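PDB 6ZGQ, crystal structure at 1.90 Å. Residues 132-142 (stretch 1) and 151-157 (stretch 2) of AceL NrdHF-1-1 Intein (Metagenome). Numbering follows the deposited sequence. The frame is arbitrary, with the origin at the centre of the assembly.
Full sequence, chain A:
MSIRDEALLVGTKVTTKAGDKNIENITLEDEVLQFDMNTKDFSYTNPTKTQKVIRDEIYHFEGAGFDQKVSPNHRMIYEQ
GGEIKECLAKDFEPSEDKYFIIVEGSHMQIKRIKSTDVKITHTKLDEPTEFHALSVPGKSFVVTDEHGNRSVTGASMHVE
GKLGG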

ATOM      1  N   HIS A 132      -2.665  -9.829  -4.747  1.00  8.37           N
ATOM      2  CA  HIS A 132      -3.974  -9.232  -4.996  1.00  8.55           C
ATOM      3  C   HIS A 132      -3.809  -7.702  -5.127  1.00  9.69           C
ATOM      4  O   HIS A 132      -2.838  -7.141  -4.582  1.00 10.43           O
ATOM      5  N   ALA A 133      -4.718  -7.074  -5.881  1.00  9.60           N
ATOM      6  CA  ALA A 133      -4.740  -5.619  -6.131  1.00  9.47           C
ATOM      7  C   ALA A 133      -6.177  -5.096  -6.155  1.00  9.17           C
ATOM      8  O   ALA A 133      -7.081  -5.848  -6.509  1.00 10.04           O
ATOM      9  N   LEU A 134      -6.362  -3.825  -5.772  1.00  9.19           N
ATOM     10  CA  LEU A 134      -7.641  -3.098  -5.855  1.00  9.10           C
ATOM     11  C   LEU A 134      -7.462  -1.815  -6.672  1.00  9.71           C
ATOM     12  O   LEU A 134      -6.374  -1.235  -6.655  1.00  9.59           O
ATOM     13  N   SER A 135      -8.519  -1.403  -7.376  1.00  9.84           N
ATOM     14  CA  SER A 135      -8.644  -0.055  -7.944  1.00 10.12           C
ATOM     15  C   SER A 135      -9.668   0.716  -7.106  1.00 10.31           C
ATOM     16  O   SER A 135     -10.754   0.188  -6.838  1.00  9.93           O
ATOM     17  N   VAL A 136      -9.285   1.915  -6.656  1.00 10.60           N
ATOM     18  CA  VAL A 136     -10.186   2.879  -5.986  1.00 11.13           C
ATOM     19  C   VAL A 136     -10.025   4.256  -6.649  1.00 11.36           C
ATOM     20  O   VAL A 136      -8.942   4.587  -7.120  1.00 11.84           O
ATOM     21  N   PRO A 137     -11.103   5.064  -6.712  1.00 12.60           N
ATOM     22  CA  PRO A 137     -11.047   6.397  -7.336  1.00 12.75           C
ATOM     23  C   PRO A 137      -9.868   7.296  -6.912  1.00 12.90           C
ATOM     24  O   PRO A 137      -9.306   7.996  -7.752  1.00 13.82           O
ATOM     25  N   GLY A 138      -9.514   7.272  -5.627  1.00 12.47           N
ATOM     26  CA  GLY A 138      -8.433   8.100  -5.071  1.00 12.27           C
ATOM     27  C   GLY A 138      -7.044   7.617  -5.471  1.00 12.64           C
ATOM     28  O   GLY A 138      -6.066   8.336  -5.235  1.00 14.41           O
ATOM     29  N   LYS A 139      -6.972   6.402  -6.035  1.00 12.57           N
ATOM     30  CA  LYS A 139      -5.755   5.786  -6.614  1.00 11.83           C
ATOM     31  C   LYS A 139      -4.784   5.270  -5.547  1.00 10.15           C
ATOM     32  O   LYS A 139      -3.669   4.864  -5.892  1.00  9.40           O
ATOM     33  N   SER A 140      -5.204   5.283  -4.275  1.00  9.93           N
ATOM     34  CA  SER A 140      -4.421   4.718  -3.156  1.00 10.14           C
ATOM     35  C   SER A 140      -5.357   4.390  -1.990  1.00  9.94           C
ATOM     36  O   SER A 140      -6.424   5.010  -1.881  1.00 10.45           O
ATOM     37  N   PHE A 141      -4.967   3.420  -1.153  1.00  9.93           N
ATOM     38  CA  PHE A 141      -5.782   2.958  -0.008  1.00  9.67           C
ATOM     39  C   PHE A 141      -4.877   2.531   1.156  1.00  8.69           C
ATOM     40  O   PHE A 141      -3.658   2.444   0.986  1.00  8.36           O
ATOM     41  N   VAL A 142      -5.481   2.310   2.329  1.00  7.55           N
ATOM     42  CA  VAL A 142      -4.758   2.048   3.586  1.00  7.15           C
ATOM     43  C   VAL A 142      -4.687   0.532   3.817  1.00  7.44           C
ATOM     44  O   VAL A 142      -5.712  -0.159   3.720  1.00  7.57           O
ATOM     45  N   SER A 151      -0.621   2.150   6.686  1.00  8.06           N
ATOM     46  CA  SER A 151       0.135   2.987   5.736  1.00  8.12           C
ATOM     47  C   SER A 151      -0.613   3.067   4.408  1.00  7.97           C
ATOM     48  O   SER A 151      -1.490   2.231   4.154  1.00  8.04           O
ATOM     49  N   VAL A 152      -0.278   4.073   3.593  1.00  7.63           N
ATOM     50  CA  VAL A 152      -0.913   4.306   2.281  1.00  7.80           C
ATOM     51  C   VAL A 152      -0.086   3.540   1.242  1.00  7.59           C
ATOM     52  O   VAL A 152       1.146   3.597   1.289  1.00  7.75           O
ATOM     53  N   THR A 153      -0.762   2.795   0.363  1.00  7.07           N
ATOM     54  CA  THR A 153      -0.120   2.063  -0.741  1.00  6.95           C
ATOM     55  C   THR A 153      -0.909   2.321  -2.030  1.00  7.08           C
ATOM     56  O   THR A 153      -2.085   2.694  -1.949  1.00  7.89           O
ATOM     57  N   GLY A 154      -0.269   2.157  -3.190  1.00  7.01           N
ATOM     58  CA  GLY A 154      -0.916   2.404  -4.487  1.00  7.53           C
ATOM     59  C   GLY A 154      -1.997   1.389  -4.824  1.00  7.57           C
ATOM     60  O   GLY A 154      -1.841   0.200  -4.511  1.00 10.26           O
ATOM     61  N   ALA A 155      -3.081   1.873  -5.441  1.00  8.38           N
ATOM     62  CA  ALA A 155      -4.089   1.061  -6.146  1.00  8.31           C
ATOM     63  C   ALA A 155      -3.588   0.764  -7.563  1.00  9.83           C
ATOM     64  O   ALA A 155      -2.660   1.438  -8.026  1.00 10.01           O
ATOM     65  N   SER A 156      -4.158  -0.261  -8.211  1.00 12.34           N
ATOM     66  CA  SER A 156      -3.902  -0.563  -9.631  1.00 15.07           C
ATOM     67  C   SER A 156      -4.727   0.408 -10.478  1.00 18.10           C
ATOM     68  O   SER A 156      -5.876   0.703 -10.124  1.00 18.95           O
ATOM     69  N   MET A 157      -4.126   0.916 -11.560  1.00 21.80           N
ATOM     70  CA  MET A 157      -4.741   1.947 -12.416  1.00 27.22           C
ATOM     71  C   MET A 157      -5.557   1.314 -13.535  1.00 29.98           C
ATOM     72  O   MET A 157      -6.776   1.192 -13.414  1.00 32.01           O
TER

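The two stretches meet first as an antiparallel pair of strands, and the backbone sets the stage for the side chains. F141 and T153 form a hydrogen-bonded pair, with F141 N donating to T153 O at 3.1 Å and T153 N donating to F141 O at 3.0 Å. Two residues away along each chain, A155 N donates to K139 O at 3.1 Å. Farther along, the chain of stretch 2 leaves the hairpin-like ladder and meets the earlier strand, where S156 N donates to L134 O at 2.9 Å. In between, stretch 1 makes a type I turn from V136 to K139, closed by a bond of 2.9 Å from K139 N to V136 O.

F141 and T153 pair with their side chains on the same face of the sheet, so the aromatic packing follows directly. With F141 at chi1 p, chi2 85° and T153 at chi1 t, the methyl T153 CG2 sits over the face of the F141 ring, 4.2 Å from its centroid and 25° off the normal, a CH-pi contact. Threonine suits this place because its two branches have different characters: the methyl meets the ring while OG1 is hydrogen-bonded elsewhere in the structure. The ring also reaches A155, with F141 CE2 lying 4.0 Å from A155 CB.

A155 is the small apolar centre of the second region. Its CA-to-CB bond points toward stretch 1, and A155 CB comes within 3.2 Å of L134 O and 3.9 Å of V136 CG2 (V136 chi1 m). A single methyl fills this space while its backbone stays close to both segments of stretch 1. L134, by contrast, points away, so its contribution here is made by its carbonyl. On the face opposite F141 and T153 lie V142 and V152, both with chi1 t. V152 CG1 packs against S140 OG (chi1 p) at 3.4 Å, a van der Waals contact; the hydroxyl finds its hydrogen bond elsewhere in the structure. G154 CA lies 4.4 Å from S140 CA, a spacing typical of a non-hydrogen-bonded antiparallel pair.

The polar contacts gather around two serines. S135 (chi1 m) donates from S135 OG to S156 O at 2.8 Å, although the position of S135 OG is less certain than most. S156 (chi1 p, 35°) places S156 OG 3.6 Å from A133 CB, whose CA-to-CB bond points toward stretch 2, and 3.0 Å from L134 O, at best a weak hydrogen bond because its proton has another acceptor within reach. Short hydroxyl side chains fit here because they can reach nearby backbone oxygens without demanding much room. Water 1 extends this network, donating to V136 O and to S156 O, each at 2.9 Å, and so bridges the two stretches.

Two long, flexible side chains make a further apolar contact. K139 (m, t, m, m) lays its aliphatic portion against M157 (m, m, m), with K139 CD 3.6 Å from M157 SD. Lysine can offer methylene groups to the soft sulfur while its end leads away from stretch 2; M157, whose CA-to-CB bond points away, bends its end back to meet it.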

ATOM      1  CB  HIS A 132      -4.939  -9.613  -3.862  1.00  7.91           C
ATOM      2  CG  HIS A 132      -5.191 -11.081  -3.751  1.00  7.29           C
ATOM      3  ND1 HIS A 132      -6.290 -11.688  -4.315  1.00  7.63           N
ATOM      4  CD2 HIS A 132      -4.490 -12.065  -3.139  1.00  7.50           C
ATOM      5  CE1 HIS A 132      -6.252 -12.985  -4.068  1.00  7.47           C
ATOM      6  NE2 HIS A 132      -5.167 -13.241  -3.355  1.00  8.22           N
ATOM      7  CB  ALA A 133      -4.055  -5.294  -7.453  1.00  9.47           C
ATOM      8  CB  LEU A 134      -8.119  -2.699  -4.453  1.00  9.21           C
ATOM      9  CG  LEU A 134      -8.099  -3.778  -3.375  1.00  9.46           C
ATOM     10  CD1 LEU A 134      -8.520  -3.181  -2.037  1.00  9.71           C
ATOM     11  CD2 LEU A 134      -9.005  -4.929  -3.766  1.00  9.67           C
ATOM     12  CB  SER A 135      -9.070  -0.128  -9.410  1.00 10.92           C
ATOM     13  OG  SER A 135      -8.158  -0.943 -10.139  1.00 12.65           O
ATOM     14  CB  VAL A 136      -9.919   2.965  -4.458  1.00 11.31           C
ATOM     15  CG1 VAL A 136     -10.471   1.745  -3.742  1.00 11.55           C
ATOM     16  CG2 VAL A 136      -8.438   3.142  -4.149  1.00 10.97           C
ATOM     17  CB  PRO A 137     -12.365   7.030  -6.892  1.00 13.25           C
ATOM     18  CG  PRO A 137     -13.301   5.874  -6.764  1.00 13.20           C
ATOM     19  CD  PRO A 137     -12.460   4.745  -6.224  1.00 12.33           C
ATOM     20  CB  LYS A 139      -5.018   6.749  -7.563  1.00 13.76           C
ATOM     21  CG  LYS A 139      -5.837   7.271  -8.742  1.00 16.38           C
ATOM     22  CD  LYS A 139      -5.002   8.119  -9.703  1.00 20.14           C
ATOM     23  CE  LYS A 139      -4.511   9.436  -9.107  1.00 23.99           C
ATOM     24  NZ  LYS A 139      -5.592  10.438  -8.884  1.00 27.86           N
ATOM     25  CB  SER A 140      -3.315   5.679  -2.721  1.00  9.77           C
ATOM     26  OG  SER A 140      -3.813   6.697  -1.869  1.00 10.33           O
ATOM     27  CB  PHE A 141      -6.761   1.845  -0.433  1.00 10.38           C
ATOM     28  CG  PHE A 141      -6.100   0.635  -1.044  1.00 10.98           C
ATOM     29  CD1 PHE A 141      -5.607  -0.378  -0.242  1.00 12.22           C
ATOM     30  CD2 PHE A 141      -5.969   0.516  -2.420  1.00 12.84           C
ATOM     31  CE1 PHE A 141      -4.994  -1.490  -0.798  1.00 10.37           C
ATOM     32  CE2 PHE A 141      -5.359  -0.591  -2.978  1.00 11.14           C
ATOM     33  CZ  PHE A 141      -4.864  -1.591  -2.167  1.00 11.28           C
ATOM     34  CB  VAL A 142      -5.422   2.789   4.786  1.00  6.01           C
ATOM     35  CG1 VAL A 142      -4.699   2.525   6.104  1.00  6.02           C
ATOM     36  CG2 VAL A 142      -5.458   4.290   4.532  1.00  5.28           C
ATOM     37  CB  SER A 151       1.543   2.428   5.517  1.00  7.82           C
ATOM     38  OG  SER A 151       1.517   1.104   4.997  1.00  8.46           O
ATOM     39  CB  VAL A 152      -0.994   5.824   1.949  1.00  7.81           C
ATOM     40  CG1 VAL A 152      -1.486   6.092   0.529  1.00  7.87           C
ATOM     41  CG2 VAL A 152      -1.892   6.543   2.952  1.00  7.75           C
ATOM     42  CB  THR A 153      -0.022   0.556  -0.431  1.00  6.39           C
ATOM     43  OG1 THR A 153       0.986  -0.012  -1.267  1.00  6.61           O
ATOM     44  CG2 THR A 153      -1.352  -0.168  -0.649  1.00  6.05           C
ATOM     45  CB  ALA A 155      -5.416   1.806  -6.205  1.00  7.65           C
ATOM     46  CB  SER A 156      -4.248  -2.022  -9.964  1.00 16.87           C
ATOM     47  OG  SER A 156      -5.373  -2.474  -9.224  1.00 18.69           O
ATOM     48  CB  MET A 157      -3.672   2.879 -12.999  1.00 32.53           C
ATOM     49  CG  MET A 157      -3.188   3.943 -12.023  1.00 36.60           C
ATOM     50  SD  MET A 157      -4.516   5.011 -11.420  1.00 43.02           S
ATOM     51  CE  MET A 157      -4.885   5.987 -12.877  1.00 41.36           C
TER
HETATM   52  O   HOH W   1      -7.029   3.034  -8.739  1.00 26.48           O